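Local atomic coordinates of O-methyltransferase (PDB entry 3MCZ), a protein that probably transfers a methyl group from S-adenosylmethionine to a hydroxyl of an as yet unidentified substrate, working as a dimer like other O-methyltransferases of its family. Residues Y193-L198 against H225-R230; L286-N291 against G339-L344. All coordinates share one frame; numbering follows the deposited sequence. Where two conformers were deposited one is given.

Both contacts belong to the Rossmann-like methyltransferase domain and are built around one mixed seven-stranded sheet of strand order 3-2-1-4-5-7-6. Contact 1 packs helix 192-200 against the loop that leads into strand 231-235, an outermost strand of the sheet within the chain; contact 2 pairs strands 281-288 and 341-347, toward the other end. Their centres are about 25 Å apart, yet their segments meet: Y193 OH of contact 1 lies 3.1 Å from L286 CD2 of contact 2, a packing approach. M167 of helix 150-172 touches Y193, L286 and Y341, so one helix spans both sites. In relatives of this fold, the cofactor binds at the carboxyl ends of the parallel strands.

Contact 1 (Y193-L198 against H225-R230); sequences YLAQVL and HDLGGR
Helix 192-200 follows the first strand of the Rossmann-like sheet, and here it packs against the turn that carries the chain from helix 215-224 into strand 231-235. That turn begins with a Schellman motif: D226, at positive phi, is its C-prime residue, with L227 N bonded to I222 O and D226 N to H223 O. H225 is the first residue after helix 215-224 to leave helical phi/psi, and it already touches helix 192-200.

Two residues of the turn close over A195. The imidazole of H225, its CG anti to the carbonyl carbon, lays one face on the alanine methyl. A195 CB stands 3.7 Å from the ring centroid and only 5° off the normal, and its nearly equal distances to all five ring atoms confirm a centred CH-pi contact. H225 ND1 is bonded to T221 O, which should limit rotation of the ring. L227 then brings CD1 to 3.7 Å from A195 CB, while its other methyl, CD2, sits 4.0 Å from L198 CB; the fork of the leucine therefore bridges successive turns of one helix face.

Farther along, R230 bends at chi3 (60°) and meets L198 tip to tip. NH2 donates to L198 O at 3.0 Å, with the donor 34° out of the carbonyl plane, so the bond misses the lone-pair direction; NH1 adds a weak bond to L198 O at 3.3 Å. One guanidinium face lies over the L198 side chain, where CB is 3.7 Å from NH2. NH2 also bonds L204 O and, weakly, H201 O, so the cation gathers carbonyls where helix 192-200 gives way to strand 205-210. A helix that follows one strand, packed against the loop leading from the next helix into the edge strand of the parallel part of the sheet, is typical of the Rossmann-like methyltransferase fold.

Contact 2 (L286-N291 against G339-L344); sequences LTMTMN and GRYTLL
T289 and T342 both hold OG1 anti to their carbonyl carbons (chi1 -57° and -61°), which points the hydroxyls at each other across the two chain segments: OG1 to OG1 is 2.6 Å, a hydrogen bond in which either may donate. Y341 CG is likewise anti to its carbonyl carbon, and M288, extended through chi2 and bent at chi3 (-62°), carries its selenomethionine methyl CE to 3.7 Å from Y341 CZ and 3.6 Å from R340 CD. Y341 OH is bonded to D256 OD1. The backbones form an antiparallel ladder, as strands five and seven do in this Rossmann-like methyltransferase sheet. T287 and T342 are its hydrogen-bonded pair: T342 N donates to T287 O at 2.8 Å, nearly along the C=O axis, and T287 N returns a bond to T342 O at 3.0 Å, in the carbonyl plane. Beyond the strand, T289 N donates to R340 O at 2.9 Å, extending the pairing into the loop. Two waters bridge that end, one joining T289 OG1 to G339 O, the other donating to T289 O and R340 O. L286, which shares a sheet face with L343, brings CG to 4.0 Å from Y341 CD2, the two side chains crossing at about a right angle.

Contact 1 (Y193-L198 against H225-R230)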
ATOM      1  N   TYR A 193      15.163  17.050 -19.881  1.00 18.10           N
ATOM      2  CA  TYR A 193      14.528  18.260 -20.415  1.00 17.98           C
ATOM      3  C   TYR A 193      15.518  18.982 -21.341  1.00 17.55           C
ATOM      4  O   TYR A 193      15.179  19.322 -22.469  1.00 17.84           O
ATOM      5  CB  TYR A 193      14.062  19.214 -19.326  1.00 17.38           C
ATOM      6  CG  TYR A 193      12.938  18.686 -18.425  1.00 17.80           C
ATOM      7  CD1 TYR A 193      13.219  17.910 -17.292  1.00 16.96           C
ATOM      8  CD2 TYR A 193      11.616  18.979 -18.697  1.00 17.01           C
ATOM      9  CE1 TYR A 193      12.200  17.437 -16.474  1.00 17.67           C
ATOM     10  CE2 TYR A 193      10.579  18.502 -17.894  1.00 19.10           C
ATOM     11  CZ  TYR A 193      10.875  17.733 -16.774  1.00 18.68           C
ATOM     12  OH  TYR A 193       9.850  17.266 -15.959  1.00 19.25           O
ATOM     13  N   LEU A 194      16.738  19.190 -20.874  1.00 16.50           N
ATOM     14  CA  LEU A 194      17.704  19.935 -21.682  1.00 16.71           C
ATOM     15  C   LEU A 194      18.023  19.230 -22.986  1.00 16.35           C
ATOM     16  O   LEU A 194      18.049  19.860 -24.038  1.00 15.03           O
ATOM     17  CB  LEU A 194      18.977  20.169 -20.899  1.00 16.46           C
ATOM     18  CG  LEU A 194      20.016  20.987 -21.668  1.00 17.45           C
ATOM     19  CD1 LEU A 194      19.468  22.402 -21.943  1.00 18.61           C
ATOM     20  CD2 LEU A 194      21.296  21.060 -20.908  1.00 18.80           C
ATOM     21  N   ALA A 195      18.258  17.916 -22.912  1.00 16.33           N
ATOM     22  CA  ALA A 195      18.604  17.139 -24.073  1.00 16.51           C
ATOM     23  C   ALA A 195      17.496  17.201 -25.123  1.00 16.55           C
ATOM     24  O   ALA A 195      17.774  17.374 -26.312  1.00 16.16           O
ATOM     25  CB  ALA A 195      18.905  15.672 -23.672  1.00 16.12           C
ATOM     26  N   GLN A 196      16.239  17.060 -24.701  1.00 15.89           N
ATOM     27  CA  GLN A 196      15.139  17.042 -25.649  0.50 16.31           C
ATOM     28  C   GLN A 196      14.935  18.427 -26.254  1.00 16.06           C
ATOM     29  O   GLN A 196      14.573  18.545 -27.421  1.00 17.20           O
ATOM     30  CB  GLN A 196      13.855  16.543 -24.988  0.50 16.55           C
ATOM     31  CG  GLN A 196      13.780  15.038 -24.882  0.50 18.42           C
ATOM     32  CD  GLN A 196      12.992  14.425 -26.017  0.50 20.64           C
ATOM     33  OE1 GLN A 196      11.850  13.998 -25.833  0.50 23.47           O
ATOM     34  NE2 GLN A 196      13.583  14.391 -27.200  0.50 21.66           N
ATOM     35  N   VAL A 197      15.163  19.457 -25.453  1.00 15.56           N
ATOM     36  CA  VAL A 197      15.086  20.847 -25.903  1.00 15.05           C
ATOM     37  C   VAL A 197      16.178  21.069 -26.977  1.00 14.25           C
ATOM     38  O   VAL A 197      15.884  21.571 -28.039  1.00 13.22           O
ATOM     39  CB  VAL A 197      15.279  21.849 -24.729  1.00 15.58           C
ATOM     40  CG1 VAL A 197      15.471  23.282 -25.260  1.00 17.07           C
ATOM     41  CG2 VAL A 197      14.047  21.816 -23.740  1.00 16.24           C
ATOM     42  N   LEU A 198      17.419  20.655 -26.709  1.00 13.22           N
ATOM     43  CA  LEU A 198      18.501  20.845 -27.693  1.00 13.87           C
ATOM     44  C   LEU A 198      18.252  20.063 -28.994  1.00 14.85           C
ATOM     45  O   LEU A 198      18.559  20.559 -30.068  1.00 14.88           O
ATOM     46  CB  LEU A 198      19.870  20.520 -27.086  1.00 13.98           C
ATOM     47  CG  LEU A 198      20.642  21.694 -26.432  1.00 14.15           C
ATOM     48  CD1 LEU A 198      19.713  22.594 -25.611  1.00 13.88           C
ATOM     49  CD2 LEU A 198      21.841  21.207 -25.597  1.00 17.80           C
ATOM     50  N   HIS A 225      21.693  11.218 -26.687  1.00 17.76           N
ATOM     51  CA  HIS A 225      21.075  12.113 -27.663  1.00 19.43           C
ATOM     52  C   HIS A 225      22.066  12.740 -28.649  1.00 19.75           C
ATOM     53  O   HIS A 225      21.704  13.652 -29.388  1.00 19.05           O
ATOM     54  CB  HIS A 225      20.355  13.234 -26.936  1.00 20.25           C
ATOM     55  CG  HIS A 225      19.227  12.781 -26.066  1.00 22.22           C
ATOM     56  ND1 HIS A 225      19.422  12.084 -24.902  1.00 24.62           N
ATOM     57  CD2 HIS A 225      17.891  12.995 -26.157  1.00 27.20           C
ATOM     58  CE1 HIS A 225      18.256  11.851 -24.326  1.00 28.25           C
ATOM     59  NE2 HIS A 225      17.309  12.401 -25.065  1.00 27.24           N
ATOM     60  N   ASP A 226      23.313  12.273 -28.652  1.00 20.42           N
ATOM     61  CA  ASP A 226      24.350  12.806 -29.550  1.00 21.09           C
ATOM     62  C   ASP A 226      24.590  14.308 -29.372  1.00 20.07           C
ATOM     63  O   ASP A 226      24.708  15.019 -30.365  1.00 20.21           O
ATOM     64  CB  ASP A 226      23.994  12.563 -31.028  1.00 22.43           C
ATOM     65  CG  ASP A 226      24.040  11.107 -31.422  1.00 26.12           C
ATOM     66  OD1 ASP A 226      25.026  10.402 -31.084  1.00 31.36           O
ATOM     67  OD2 ASP A 226      23.090  10.668 -32.111  1.00 32.20           O
ATOM     68  N   LEU A 227      24.689  14.786 -28.131  1.00 18.74           N
ATOM     69  CA  LEU A 227      24.808  16.233 -27.875  1.00 18.66           C
ATOM     70  C   LEU A 227      26.177  16.635 -27.301  1.00 19.28           C
ATOM     71  O   LEU A 227      26.318  17.696 -26.675  1.00 18.91           O
ATOM     72  CB  LEU A 227      23.709  16.666 -26.903  1.00 17.93           C
ATOM     73  CG  LEU A 227      22.275  16.530 -27.402  1.00 17.96           C
ATOM     74  CD1 LEU A 227      21.345  16.797 -26.202  1.00 15.10           C
ATOM     75  CD2 LEU A 227      21.993  17.495 -28.580  1.00 14.57           C
ATOM     76  N   GLY A 228      27.184  15.796 -27.536  1.00 19.92           N
ATOM     77  CA  GLY A 228      28.509  15.971 -26.959  1.00 20.64           C
ATOM     78  C   GLY A 228      29.076  17.376 -27.012  1.00 20.38           C
ATOM     79  O   GLY A 228      29.456  17.934 -25.981  1.00 22.07           O
ATOM     80  N   GLY A 229      29.121  17.959 -28.199  1.00 19.37           N
ATOM     81  CA  GLY A 229      29.681  19.297 -28.331  1.00 18.94           C
ATOM     82  C   GLY A 229      28.728  20.439 -28.003  1.00 18.23           C
ATOM     83  O   GLY A 229      29.065  21.586 -28.240  1.00 19.52           O
ATOM     84  N   ARG A 230      27.541  20.151 -27.479  1.00 16.22           N
ATOM     85  CA  ARG A 230      26.539  21.217 -27.281  1.00 15.84           C
ATOM     86  C   ARG A 230      26.157  21.464 -25.825  1.00 15.69           C
ATOM     87  O   ARG A 230      25.476  22.460 -25.531  1.00 16.13           O
ATOM     88  CB  ARG A 230      25.309  20.902 -28.115  1.00 15.17           C
ATOM     89  CG  ARG A 230      25.621  20.932 -29.616  1.00 15.75           C
ATOM     90  CD  ARG A 230      24.416  20.550 -30.438  1.00 14.14           C
ATOM     91  NE  ARG A 230      23.320  21.468 -30.177  1.00 10.76           N
ATOM     92  CZ  ARG A 230      22.042  21.248 -30.474  1.00 11.07           C
ATOM     93  NH1 ARG A 230      21.653  20.087 -31.004  1.00 13.31           N
ATOM     94  NH2 ARG A 230      21.141  22.170 -30.188  1.00 10.96           N
TER

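Contact 2 (L286-N291 against G339-L344)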
ATOM      1  N   LEU A 286       9.094  24.296 -13.358  1.00 15.67           N
ATOM      2  CA  LEU A 286       8.084  23.275 -13.402  1.00 16.03           C
ATOM      3  C   LEU A 286       7.886  22.784 -11.971  1.00 15.03           C
ATOM      4  O   LEU A 286       8.842  22.405 -11.298  1.00 14.77           O
ATOM      5  CB  LEU A 286       8.580  22.141 -14.269  1.00 16.36           C
ATOM      6  CG  LEU A 286       7.596  21.025 -14.535  1.00 19.54           C
ATOM      7  CD1 LEU A 286       6.371  21.541 -15.307  1.00 18.54           C
ATOM      8  CD2 LEU A 286       8.346  19.934 -15.333  1.00 21.78           C
ATOM      9  N   THR A 287       6.648  22.788 -11.514  1.00 15.36           N
ATOM     10  CA  THR A 287       6.361  22.462 -10.143  1.00 15.48           C
ATOM     11  C   THR A 287       4.969  21.821 -10.039  1.00 16.11           C
ATOM     12  O   THR A 287       4.033  22.185 -10.782  1.00 14.70           O
ATOM     13  CB  THR A 287       6.516  23.712  -9.258  1.00 15.95           C
ATOM     14  OG1 THR A 287       6.381  23.331  -7.894  1.00 16.83           O
ATOM     15  CG2 THR A 287       5.449  24.807  -9.582  1.00 15.25           C
HETATM   16  N   MSE A 288       4.814  20.849  -9.146  1.00 15.59           N
HETATM   17  CA  MSE A 288       3.492  20.261  -8.968  1.00 15.52           C
HETATM   18  C   MSE A 288       2.529  21.333  -8.464  1.00 14.58           C
HETATM   19  O   MSE A 288       2.815  22.055  -7.510  1.00 14.88           O
HETATM   20  CB  MSE A 288       3.478  19.102  -7.974  1.00 16.00           C
HETATM   21  CG  MSE A 288       2.058  18.483  -7.886  1.00 20.28           C
HETATM   22 SE   MSE A 288       2.107  16.764  -6.995  0.95 25.26          SE
HETATM   23  CE  MSE A 288       3.260  16.061  -8.390  1.00 28.22           C
ATOM     24  N   THR A 289       1.354  21.387  -9.049  1.00 14.03           N
ATOM     25  CA  THR A 289       0.400  22.456  -8.717  1.00 14.26           C
ATOM     26  C   THR A 289      -0.107  22.306  -7.275  1.00 14.96           C
ATOM     27  O   THR A 289      -0.552  21.219  -6.867  1.00 14.42           O
ATOM     28  CB  THR A 289      -0.791  22.396  -9.657  1.00 14.53           C
ATOM     29  OG1 THR A 289      -0.320  22.495 -11.000  1.00 14.39           O
ATOM     30  CG2 THR A 289      -1.800  23.514  -9.378  1.00 15.18           C
HETATM   31  N   MSE A 290      -0.008  23.379  -6.509  1.00 15.01           N
HETATM   32  CA  MSE A 290      -0.466  23.385  -5.123  0.50 15.72           C
HETATM   33  C   MSE A 290      -1.032  24.756  -4.810  1.00 15.70           C
HETATM   34  O   MSE A 290      -0.333  25.765  -4.974  1.00 15.03           O
HETATM   35  CB  MSE A 290       0.716  23.081  -4.197  0.50 16.34           C
HETATM   36  CG  MSE A 290       0.459  23.447  -2.745  0.50 18.63           C
HETATM   37 SE   MSE A 290       2.006  23.244  -1.603  0.50 18.39          SE
HETATM   38  CE  MSE A 290       1.344  21.448  -1.015  0.50 11.73           C
ATOM     39  N   ASN A 291      -2.262  24.798  -4.333  1.00 15.38           N
ATOM     40  CA  ASN A 291      -2.876  26.050  -3.958  1.00 15.67           C
ATOM     41  C   ASN A 291      -2.308  26.561  -2.624  1.00 15.90           C
ATOM     42  O   ASN A 291      -1.656  25.804  -1.874  1.00 14.11           O
ATOM     43  CB  ASN A 291      -4.397  25.884  -3.882  1.00 16.21           C
ATOM     44  CG  ASN A 291      -5.002  25.518  -5.219  1.00 19.74           C
ATOM     45  OD1 ASN A 291      -4.354  25.639  -6.242  1.00 22.92           O
ATOM     46  ND2 ASN A 291      -6.227  25.063  -5.211  1.00 22.50           N
ATOM     47  N   GLY A 339      -1.042  18.751 -16.939  1.00 20.62           N
ATOM     48  CA  GLY A 339      -1.693  17.800 -16.054  1.00 20.37           C
ATOM     49  C   GLY A 339      -1.687  18.332 -14.609  1.00 19.78           C
ATOM     50  O   GLY A 339      -2.180  19.413 -14.341  1.00 20.11           O
ATOM     51  N   ARG A 340      -1.078  17.588 -13.702  1.00 19.41           N
ATOM     52  CA  ARG A 340      -0.970  17.975 -12.294  1.00 19.69           C
ATOM     53  C   ARG A 340       0.159  18.981 -11.982  1.00 17.99           C
ATOM     54  O   ARG A 340       0.395  19.319 -10.803  1.00 16.25           O
ATOM     55  CB  ARG A 340      -0.761  16.709 -11.445  1.00 21.41           C
ATOM     56  CG  ARG A 340       0.603  16.033 -11.608  1.00 27.60           C
ATOM     57  CD  ARG A 340       0.782  14.837 -10.629  1.00 34.14           C
ATOM     58  NE  ARG A 340       0.152  13.594 -11.082  1.00 38.46           N
ATOM     59  CZ  ARG A 340      -0.147  12.561 -10.284  1.00 42.37           C
ATOM     60  NH1 ARG A 340      -0.722  11.474 -10.785  1.00 43.19           N
ATOM     61  NH2 ARG A 340       0.102  12.616  -8.977  1.00 44.84           N
ATOM     62  N   TYR A 341       0.888  19.384 -13.020  1.00 16.22           N
ATOM     63  CA  TYR A 341       1.996  20.318 -12.913  1.00 16.06           C
ATOM     64  C   TYR A 341       1.635  21.697 -13.461  1.00 14.23           C
ATOM     65  O   TYR A 341       0.764  21.849 -14.334  1.00 14.82           O
ATOM     66  CB  TYR A 341       3.242  19.731 -13.614  1.00 16.67           C
ATOM     67  CG  TYR A 341       4.007  18.740 -12.793  1.00 19.93           C
ATOM     68  CD1 TYR A 341       3.620  17.403 -12.698  1.00 28.56           C
ATOM     69  CD2 TYR A 341       5.123  19.139 -12.093  1.00 26.77           C
ATOM     70  CE1 TYR A 341       4.359  16.488 -11.899  1.00 31.13           C
ATOM     71  CE2 TYR A 341       5.843  18.264 -11.313  1.00 29.76           C
ATOM     72  CZ  TYR A 341       5.457  16.952 -11.203  1.00 30.43           C
ATOM     73  OH  TYR A 341       6.241  16.130 -10.401  1.00 37.97           O
ATOM     74  N   THR A 342       2.305  22.713 -12.923  1.00 13.81           N
ATOM     75  CA  THR A 342       2.294  24.048 -13.471  1.00 13.54           C
ATOM     76  C   THR A 342       3.713  24.385 -13.944  1.00 12.68           C
ATOM     77  O   THR A 342       4.691  24.220 -13.203  1.00 13.30           O
ATOM     78  CB  THR A 342       1.825  25.093 -12.414  1.00 13.78           C
ATOM     79  OG1 THR A 342       0.483  24.771 -11.989  1.00 14.78           O
ATOM     80  CG2 THR A 342       1.853  26.562 -12.956  1.00 15.67           C
ATOM     81  N   LEU A 343       3.789  24.908 -15.152  1.00 12.78           N
ATOM     82  CA  LEU A 343       4.992  25.510 -15.692  1.00 12.93           C
ATOM     83  C   LEU A 343       4.863  27.026 -15.566  1.00 13.36           C
ATOM     84  O   LEU A 343       3.909  27.643 -16.089  1.00 14.29           O
ATOM     85  CB  LEU A 343       5.208  25.081 -17.145  1.00 13.26           C
ATOM     86  CG  LEU A 343       6.471  25.653 -17.810  1.00 14.05           C
ATOM     87  CD1 LEU A 343       7.783  25.116 -17.160  1.00 16.31           C
ATOM     88  CD2 LEU A 343       6.437  25.317 -19.311  1.00 18.19           C
ATOM     89  N   LEU A 344       5.747  27.608 -14.777  1.00 13.70           N
ATOM     90  CA  LEU A 344       5.819  29.054 -14.618  1.00 13.73           C
ATOM     91  C   LEU A 344       6.927  29.551 -15.513  1.00 14.18           C
ATOM     92  O   LEU A 344       8.003  28.927 -15.590  1.00 14.02           O
ATOM     93  CB  LEU A 344       6.095  29.450 -13.165  1.00 14.14           C
ATOM     94  CG  LEU A 344       5.028  29.060 -12.138  1.00 15.43           C
ATOM     95  CD1 LEU A 344       5.624  29.330 -10.681  1.00 15.14           C
ATOM     96  CD2 LEU A 344       3.742  29.831 -12.369  1.00 15.17           C
TER
HETATM   97  O   HOH W   1      -2.179  21.440 -12.485  1.00 16.43           O
HETATM   98  O   HOH W   2      -1.165  18.976  -8.662  1.00 22.69           O